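Local coordinates for glycine cleavage system H protein (Mycobacterium tuberculosis, PDB 3IFT) that probably carries the methylamine group of glycine from the P protein to the T protein of the glycine cleavage system on a covalently bound lipoyl arm, at residues 22-27 / 103-108; 90-93 / 98-101; 113-116 / 122-125. All blocks are in the same frame, centred on the assembly; numbering follows the deposited sequence.

Interaction 1 of 3, residues 22-27 / 103-108; sequences HEWIRR and DPYGAG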
loop_
_atom_site.group_PDB
_atom_site.type_symbol
_atom_site.label_atom_id
_atom_site.label_comp_id
_atom_site.label_asym_id
_atom_site.label_seq_id
_atom_site.Cartn_x
_atom_site.Cartn_y
_atom_site.Cartn_z
ATOM N N HIS A 22 2.756 -7.372 -0.090
ATOM C CA HIS A 22 3.321 -6.532 0.973
ATOM C C HIS A 22 2.847 -5.114 0.923
ATOM O O HIS A 22 3.578 -4.172 1.245
ATOM C CB HIS A 22 4.855 -6.580 0.974
ATOM C CG HIS A 22 5.391 -7.965 0.790
ATOM N ND1 HIS A 22 5.278 -8.935 1.760
ATOM C CD2 HIS A 22 5.981 -8.560 -0.270
ATOM C CE1 HIS A 22 5.788 -10.066 1.311
ATOM N NE2 HIS A 22 6.211 -9.871 0.077
ATOM N N GLU A 23 1.593 -4.964 0.551
ATOM C CA GLU A 23 0.938 -3.702 0.698
ATOM C C GLU A 23 -0.000 -3.795 1.841
ATOM O O GLU A 23 -0.472 -4.872 2.180
ATOM C CB GLU A 23 0.238 -3.302 -0.569
ATOM C CG GLU A 23 1.281 -2.892 -1.592
ATOM C CD GLU A 23 0.733 -2.614 -2.963
ATOM O OE1 GLU A 23 -0.424 -2.155 -3.063
ATOM O OE2 GLU A 23 1.474 -2.855 -3.939
ATOM N N TRP A 24 -0.245 -2.653 2.458
ATOM C CA TRP A 24 -1.235 -2.602 3.504
ATOM C C TRP A 24 -2.327 -1.688 3.038
ATOM O O TRP A 24 -2.127 -0.846 2.169
ATOM C CB TRP A 24 -0.660 -2.162 4.850
ATOM C CG TRP A 24 0.058 -0.870 4.836
ATOM C CD1 TRP A 24 1.396 -0.694 4.647
ATOM C CD2 TRP A 24 -0.501 0.444 4.984
ATOM N NE1 TRP A 24 1.716 0.657 4.709
ATOM C CE2 TRP A 24 0.577 1.377 4.910
ATOM C CE3 TRP A 24 -1.790 0.930 5.167
ATOM C CZ2 TRP A 24 0.383 2.771 4.981
ATOM C CZ3 TRP A 24 -1.972 2.290 5.275
ATOM C CH2 TRP A 24 -0.890 3.202 5.165
ATOM N N ILE A 25 -3.481 -1.879 3.645
ATOM C CA ILE A 25 -4.702 -1.191 3.259
ATOM C C ILE A 25 -5.358 -0.833 4.556
ATOM O O ILE A 25 -5.655 -1.719 5.382
ATOM C CB ILE A 25 -5.627 -2.096 2.432
ATOM C CG1 ILE A 25 -4.907 -2.537 1.164
ATOM C CG2 ILE A 25 -6.942 -1.340 2.073
ATOM C CD1 ILE A 25 -4.283 -3.916 1.238
ATOM N N ARG A 26 -5.496 0.472 4.759
ATOM C CA ARG A 26 -6.218 1.004 5.881
ATOM C C ARG A 26 -7.529 1.619 5.428
ATOM O O ARG A 26 -7.546 2.510 4.580
ATOM C CB ARG A 26 -5.413 2.079 6.573
ATOM C CG ARG A 26 -6.115 2.595 7.814
ATOM C CD ARG A 26 -5.311 3.718 8.450
ATOM N NE ARG A 26 -4.112 3.171 9.031
ATOM C CZ ARG A 26 -2.868 3.529 8.748
ATOM N NH1 ARG A 26 -2.608 4.536 7.925
ATOM N NH2 ARG A 26 -1.863 2.891 9.357
ATOM N N ARG A 27 -8.626 1.200 6.026
ATOM C CA ARG A 27 -9.883 1.853 5.682
ATOM C C ARG A 27 -9.880 3.225 6.318
ATOM O O ARG A 27 -9.930 3.331 7.517
ATOM C CB ARG A 27 -11.061 1.057 6.194
ATOM C CG ARG A 27 -12.346 1.781 5.935
ATOM C CD ARG A 27 -13.519 0.877 6.187
ATOM N NE ARG A 27 -14.648 1.281 5.353
ATOM C CZ ARG A 27 -15.586 0.456 4.921
ATOM N NH1 ARG A 27 -15.546 -0.836 5.256
ATOM N NH2 ARG A 27 -16.576 0.927 4.170
ATOM N N ASP A 103 8.581 5.102 8.330
ATOM C CA ASP A 103 7.261 5.087 8.916
ATOM C C ASP A 103 6.241 4.488 7.946
ATOM O O ASP A 103 5.305 5.156 7.532
ATOM C CB ASP A 103 6.911 6.503 9.379
ATOM C CG ASP A 103 5.655 6.552 10.197
ATOM O OD1 ASP A 103 5.222 5.501 10.735
ATOM O OD2 ASP A 103 5.075 7.649 10.261
ATOM N N PRO A 104 6.433 3.209 7.603
ATOM C CA PRO A 104 5.722 2.591 6.473
ATOM C C PRO A 104 4.214 2.624 6.587
ATOM O O PRO A 104 3.534 2.694 5.584
ATOM C CB PRO A 104 6.219 1.141 6.497
ATOM C CG PRO A 104 6.803 0.954 7.850
ATOM C CD PRO A 104 7.362 2.256 8.243
ATOM N N TYR A 105 3.721 2.579 7.812
ATOM C CA TYR A 105 2.296 2.629 8.107
ATOM C C TYR A 105 1.782 4.017 8.464
ATOM O O TYR A 105 0.603 4.171 8.700
ATOM C CB TYR A 105 1.973 1.688 9.231
ATOM C CG TYR A 105 2.428 0.301 8.956
ATOM C CD1 TYR A 105 1.893 -0.418 7.898
ATOM C CD2 TYR A 105 3.427 -0.298 9.732
ATOM C CE1 TYR A 105 2.299 -1.708 7.632
ATOM C CE2 TYR A 105 3.846 -1.579 9.455
ATOM C CZ TYR A 105 3.269 -2.280 8.411
ATOM O OH TYR A 105 3.660 -3.545 8.117
ATOM N N GLY A 106 2.654 5.017 8.513
ATOM C CA GLY A 106 2.242 6.343 9.000
ATOM C C GLY A 106 2.464 7.321 7.889
ATOM O O GLY A 106 1.746 7.300 6.895
ATOM N N ALA A 107 3.514 8.136 8.037
ATOM C CA ALA A 107 3.846 9.200 7.105
ATOM C C ALA A 107 4.380 8.646 5.799
ATOM O O ALA A 107 4.514 9.369 4.847
ATOM C CB ALA A 107 4.925 10.137 7.755
ATOM N N GLY A 108 4.729 7.362 5.777
ATOM C CA GLY A 108 5.237 6.744 4.591
ATOM C C GLY A 108 4.164 6.148 3.722
ATOM O O GLY A 108 4.484 5.461 2.777
HETATM O O HOH W 1 -0.657 6.636 7.271
#
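Arg26 NH2 donates to Tyr105 O over 2.9 Å, with an N-H...O angle of 161°; the oxygen lies in the guanidinium plane, and the nitrogen in turn lies in the plane of the carbonyl. NH1 of the same arginine makes a weak second bond to Tyr105 O, and water 1 joins this edge, accepting from NH1 and donating to Tyr105 O; its approach to Gly106 O is shorter than a normal bond and therefore doubtful. The arginine chain runs out extended and then bends at chi3 (-70°), which swings the guanidinium over the rim of the indole's six-membered ring, Trp24 CZ3 lying 3.5 Å from the guanidinium plane. One carbonyl earlier, Trp24 NE1 gives its hydrogen to Pro104 O at 2.9 Å. This bond is more bent: the nitrogen sits above the carbonyl plane, and the oxygen is tilted out of the indole plane.

Trp24 and Arg26 thus grip consecutive carbonyls of a type I beta turn, Asp103 to Gly106, which follows helix 99-102 and is tied internally by Gly106 N to Asp103 O at 2.8 Å. The two donors stand two residues apart on strand 23-29 of the six-stranded antiparallel sheet, pointing the same way, so the turn is held over one face of that sheet.

The packing then spreads along the indole. Tyr105 CD1 lies 3.2 Å above the Trp24 ring plane near its rim, and Tyr105 CE1 comes to 3.3 Å from Trp24 CD1; the two rings meet obliquely, their planes at 57°. Beyond the indole, Tyr105 OH is hydrogen-bonded to Asp11 O and Asp39 N.

Interaction 2 of 3, residues 90-93 / 98-101; sequences NSDL and QLVN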
loop_
_atom_site.group_PDB
_atom_site.type_symbol
_atom_site.label_atom_id
_atom_site.label_comp_id
_atom_site.label_asym_id
_atom_site.label_seq_id
_atom_site.Cartn_x
_atom_site.Cartn_y
_atom_site.Cartn_z
ATOM N N ASN A 90 0.878 10.480 -1.616
ATOM C CA ASN A 90 1.599 11.092 -0.513
ATOM C C ASN A 90 2.699 11.960 -1.054
ATOM O O ASN A 90 3.777 11.451 -1.409
ATOM C CB ASN A 90 2.162 10.038 0.409
ATOM C CG ASN A 90 2.892 10.638 1.588
ATOM O OD1 ASN A 90 2.944 11.872 1.753
ATOM N ND2 ASN A 90 3.452 9.778 2.417
ATOM N N SER A 91 2.439 13.267 -1.119
ATOM C CA SER A 91 3.397 14.180 -1.753
ATOM C C SER A 91 4.734 14.267 -1.030
ATOM O O SER A 91 5.744 14.655 -1.618
ATOM C CB SER A 91 2.814 15.600 -1.956
ATOM O OG SER A 91 2.635 16.300 -0.743
ATOM N N ASP A 92 4.730 13.917 0.247
ATOM C CA ASP A 92 5.944 13.951 1.044
ATOM C C ASP A 92 7.049 13.073 0.529
ATOM O O ASP A 92 8.241 13.345 0.781
ATOM C CB ASP A 92 5.651 13.563 2.474
ATOM C CG ASP A 92 4.768 14.548 3.161
ATOM O OD1 ASP A 92 4.683 15.700 2.706
ATOM O OD2 ASP A 92 4.191 14.181 4.179
ATOM N N LEU A 93 6.670 12.031 -0.208
ATOM C CA LEU A 93 7.625 11.032 -0.660
ATOM C C LEU A 93 8.458 11.549 -1.790
ATOM O O LEU A 93 9.491 10.949 -2.124
ATOM C CB LEU A 93 6.904 9.751 -1.106
ATOM C CG LEU A 93 5.986 9.124 -0.074
ATOM C CD1 LEU A 93 5.481 7.776 -0.538
ATOM C CD2 LEU A 93 6.690 9.013 1.302
ATOM N N GLN A 98 12.182 8.169 2.038
ATOM C CA GLN A 98 12.491 7.251 3.123
ATOM C C GLN A 98 11.479 7.283 4.258
ATOM O O GLN A 98 11.575 6.497 5.161
ATOM C CB GLN A 98 13.895 7.470 3.673
ATOM C CG GLN A 98 14.965 6.872 2.761
ATOM C CD GLN A 98 16.370 7.120 3.274
ATOM O OE1 GLN A 98 16.584 7.249 4.481
ATOM N NE2 GLN A 98 17.313 7.231 2.367
ATOM N N LEU A 99 10.501 8.164 4.201
ATOM C CA LEU A 99 9.305 8.024 5.049
ATOM C C LEU A 99 8.683 6.651 4.917
ATOM O O LEU A 99 8.102 6.124 5.869
ATOM C CB LEU A 99 8.258 9.081 4.707
ATOM C CG LEU A 99 8.608 10.506 5.136
ATOM C CD1 LEU A 99 7.633 11.484 4.521
ATOM C CD2 LEU A 99 8.602 10.599 6.666
ATOM N N VAL A 100 8.747 6.095 3.718
ATOM C CA VAL A 100 8.253 4.737 3.475
ATOM C C VAL A 100 9.006 3.755 4.367
ATOM O O VAL A 100 8.424 2.871 5.004
ATOM C CB VAL A 100 8.402 4.379 1.975
ATOM C CG1 VAL A 100 7.957 2.957 1.710
ATOM C CG2 VAL A 100 7.579 5.334 1.126
ATOM N N ASN A 101 10.312 3.949 4.467
ATOM C CA ASN A 101 11.138 3.108 5.350
ATOM C C ASN A 101 10.986 3.449 6.819
ATOM O O ASN A 101 10.897 2.579 7.664
ATOM C CB ASN A 101 12.611 3.314 5.023
ATOM C CG ASN A 101 12.932 3.024 3.626
ATOM O OD1 ASN A 101 13.222 3.936 2.844
ATOM N ND2 ASN A 101 12.962 1.739 3.278
#
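Leu93 and Leu99 share one shape: in both, CG is anti to the carbonyl carbon (chi1 -55° and -72°) and the chain then runs on extended. Leu93 thereby sends its methyl fork to the second helix, where CD2 rests 3.7 Å from Leu99 CB and CD1 reaches Val100 CG2 at 3.6 Å. It lies obliquely against Leu99 and at about a right angle to Val100, whose CG2 is near both methyls of the fork. Leu99 answers from the other direction, its CD1 reaching back to within 3.5 Å of Asp92 CB, so a leucine methyl meets the aspartate's methylene and not its carboxylate.

All contacts across the pair are apolar. The polar work is done at the start of the first turn, where Asn90 OD1 accepts from Asp92 N at 3.1 Å, a capping bond in which the donor stands above the amide plane. ND2 of Asn90 is bound by the carbonyls of Ala107 and Trp109, tying this turn to the later loop. Leu110 lies against both Leu93 and Val100, and strand 48-52 meets them through Val51 and Val48. The arrangement is a connection made of two very short helices, packed together by leucine and valine in the part of the H protein's lipoyl-binding region that links strand 84-89 to strand 111-114.

Interaction 3 of 3, residues 113-116 / 122-125; sequences IQVD and ALES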
loop_
_atom_site.group_PDB
_atom_site.type_symbol
_atom_site.label_atom_id
_atom_site.label_comp_id
_atom_site.label_asym_id
_atom_site.label_seq_id
_atom_site.Cartn_x
_atom_site.Cartn_y
_atom_site.Cartn_z
ATOM N N ILE A 113 -7.103 5.019 -2.223
ATOM C CA ILE A 113 -7.966 4.603 -3.307
ATOM C C ILE A 113 -9.344 4.867 -2.759
ATOM O O ILE A 113 -9.639 4.577 -1.607
ATOM C CB ILE A 113 -7.753 3.133 -3.732
ATOM C CG1 ILE A 113 -6.294 2.941 -4.191
ATOM C CG2 ILE A 113 -8.747 2.754 -4.828
ATOM C CD1 ILE A 113 -5.860 1.507 -4.381
ATOM N N GLN A 114 -10.151 5.534 -3.562
ATOM C CA GLN A 114 -11.511 5.820 -3.178
ATOM C C GLN A 114 -12.366 4.921 -4.054
ATOM O O GLN A 114 -12.084 4.752 -5.232
ATOM C CB GLN A 114 -11.816 7.295 -3.421
ATOM C CG GLN A 114 -13.092 7.772 -2.831
ATOM C CD GLN A 114 -13.291 9.272 -2.994
ATOM O OE1 GLN A 114 -12.484 9.955 -3.607
ATOM N NE2 GLN A 114 -14.395 9.783 -2.456
ATOM N N VAL A 115 -13.368 4.314 -3.453
ATOM C CA VAL A 115 -14.278 3.454 -4.170
ATOM C C VAL A 115 -15.618 4.140 -4.173
ATOM O O VAL A 115 -16.068 4.732 -3.176
ATOM C CB VAL A 115 -14.411 2.053 -3.542
ATOM C CG1 VAL A 115 -13.059 1.588 -2.972
ATOM C CG2 VAL A 115 -15.474 2.051 -2.457
ATOM N N ASP A 116 -16.231 4.102 -5.328
ATOM C CA ASP A 116 -17.634 4.291 -5.410
ATOM C C ASP A 116 -18.257 2.924 -5.689
ATOM O O ASP A 116 -17.989 2.324 -6.747
ATOM C CB ASP A 116 -17.954 5.267 -6.533
ATOM C CG ASP A 116 -19.197 6.023 -6.258
ATOM O OD1 ASP A 116 -19.299 6.527 -5.113
ATOM O OD2 ASP A 116 -20.066 6.096 -7.157
ATOM N N ALA A 122 -17.973 -2.166 -3.686
ATOM C CA ALA A 122 -18.068 -1.571 -2.378
ATOM C C ALA A 122 -16.885 -2.072 -1.590
ATOM O O ALA A 122 -16.404 -3.195 -1.787
ATOM C CB ALA A 122 -19.365 -1.973 -1.688
ATOM N N LEU A 123 -16.432 -1.211 -0.692
ATOM C CA LEU A 123 -15.286 -1.491 0.129
ATOM C C LEU A 123 -15.495 -2.723 0.989
ATOM O O LEU A 123 -14.616 -3.557 1.047
ATOM C CB LEU A 123 -14.980 -0.283 1.001
ATOM C CG LEU A 123 -13.510 -0.023 1.231
ATOM C CD1 LEU A 123 -12.733 -0.211 -0.060
ATOM C CD2 LEU A 123 -13.360 1.402 1.807
ATOM N N GLU A 124 -16.635 -2.809 1.672
ATOM C CA GLU A 124 -16.980 -3.950 2.514
ATOM C C GLU A 124 -16.533 -5.234 1.806
ATOM O O GLU A 124 -15.751 -6.030 2.338
ATOM C CB GLU A 124 -18.491 -3.978 2.760
ATOM N N SER A 125 -16.982 -5.361 0.568
ATOM C CA SER A 125 -16.671 -6.500 -0.277
ATOM C C SER A 125 -15.220 -6.518 -0.758
ATOM O O SER A 125 -14.548 -7.516 -0.572
ATOM C CB SER A 125 -17.653 -6.538 -1.433
ATOM O OG SER A 125 -18.951 -6.697 -0.860
#
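Val115 and Leu123 meet at about a right angle, one methyl against another. Val115 CG1 is 3.4 Å from Leu123 CD1, closer than two methyl carbons normally come, and this single pair is the close point of the whole contact. Both chi1 values are off their staggered positions, consistent with a tight fit. Val115 has chi1 at -36°, short of a fully staggered position, with CG1 beside its own backbone N and CG2 wedged between N and the carbonyl carbon. Leu123 has chi1 at -144°, away from any staggered position, and chi2 at 42°; this twisted chain brings CD1 to the valine although its CB does not point there.

The second methyl of the valine does a different job. Val115 CG2 faces the main chain at the start of the helix, 3.8 Å from Leu123 N and 4.4 Å from Ala122 C. Ala122 is the N-cap residue of helix 123-126, and its own methyl points away from the valine, so it meets Val115 through its backbone.

In the fold, this is where the chain leaves the six-stranded antiparallel sheet: strand 111-114 ends, a short loop follows, and helix 123-126 turns back against the sheet. Gln114 still pairs with Lys85 through the backbone, and Val115 with Asp31. Ile82 touches both Val115 and Leu123, Val120 from the connecting loop lies on the valine, and Val33 of strand 32-37 meets the leucine.

Along the chain, interaction 2 is nested within the long span of chain closed by interaction 1, and interaction 3 follows both. Interactions 1 and 2 are neighbours, their centres about 11 Å apart, and touch where Ala107 and Gly108 meet Asn90, Leu99 and Val100. Interactions 1 and 3 both reach the six-stranded sheet with centres about 17 Å apart; Arg27 packs on Leu123 where they meet. Interactions 2 and 3 lie on opposite sides of the chain's centre, about 24 Å between centres. Interaction 1 fastens the turn after helix 99-102 to the sheet, interaction 3 fastens helix 123-126 to it, and interaction 2 packs two short helices together, all away from Lys73, the predicted lipoyl attachment site, unmodified here.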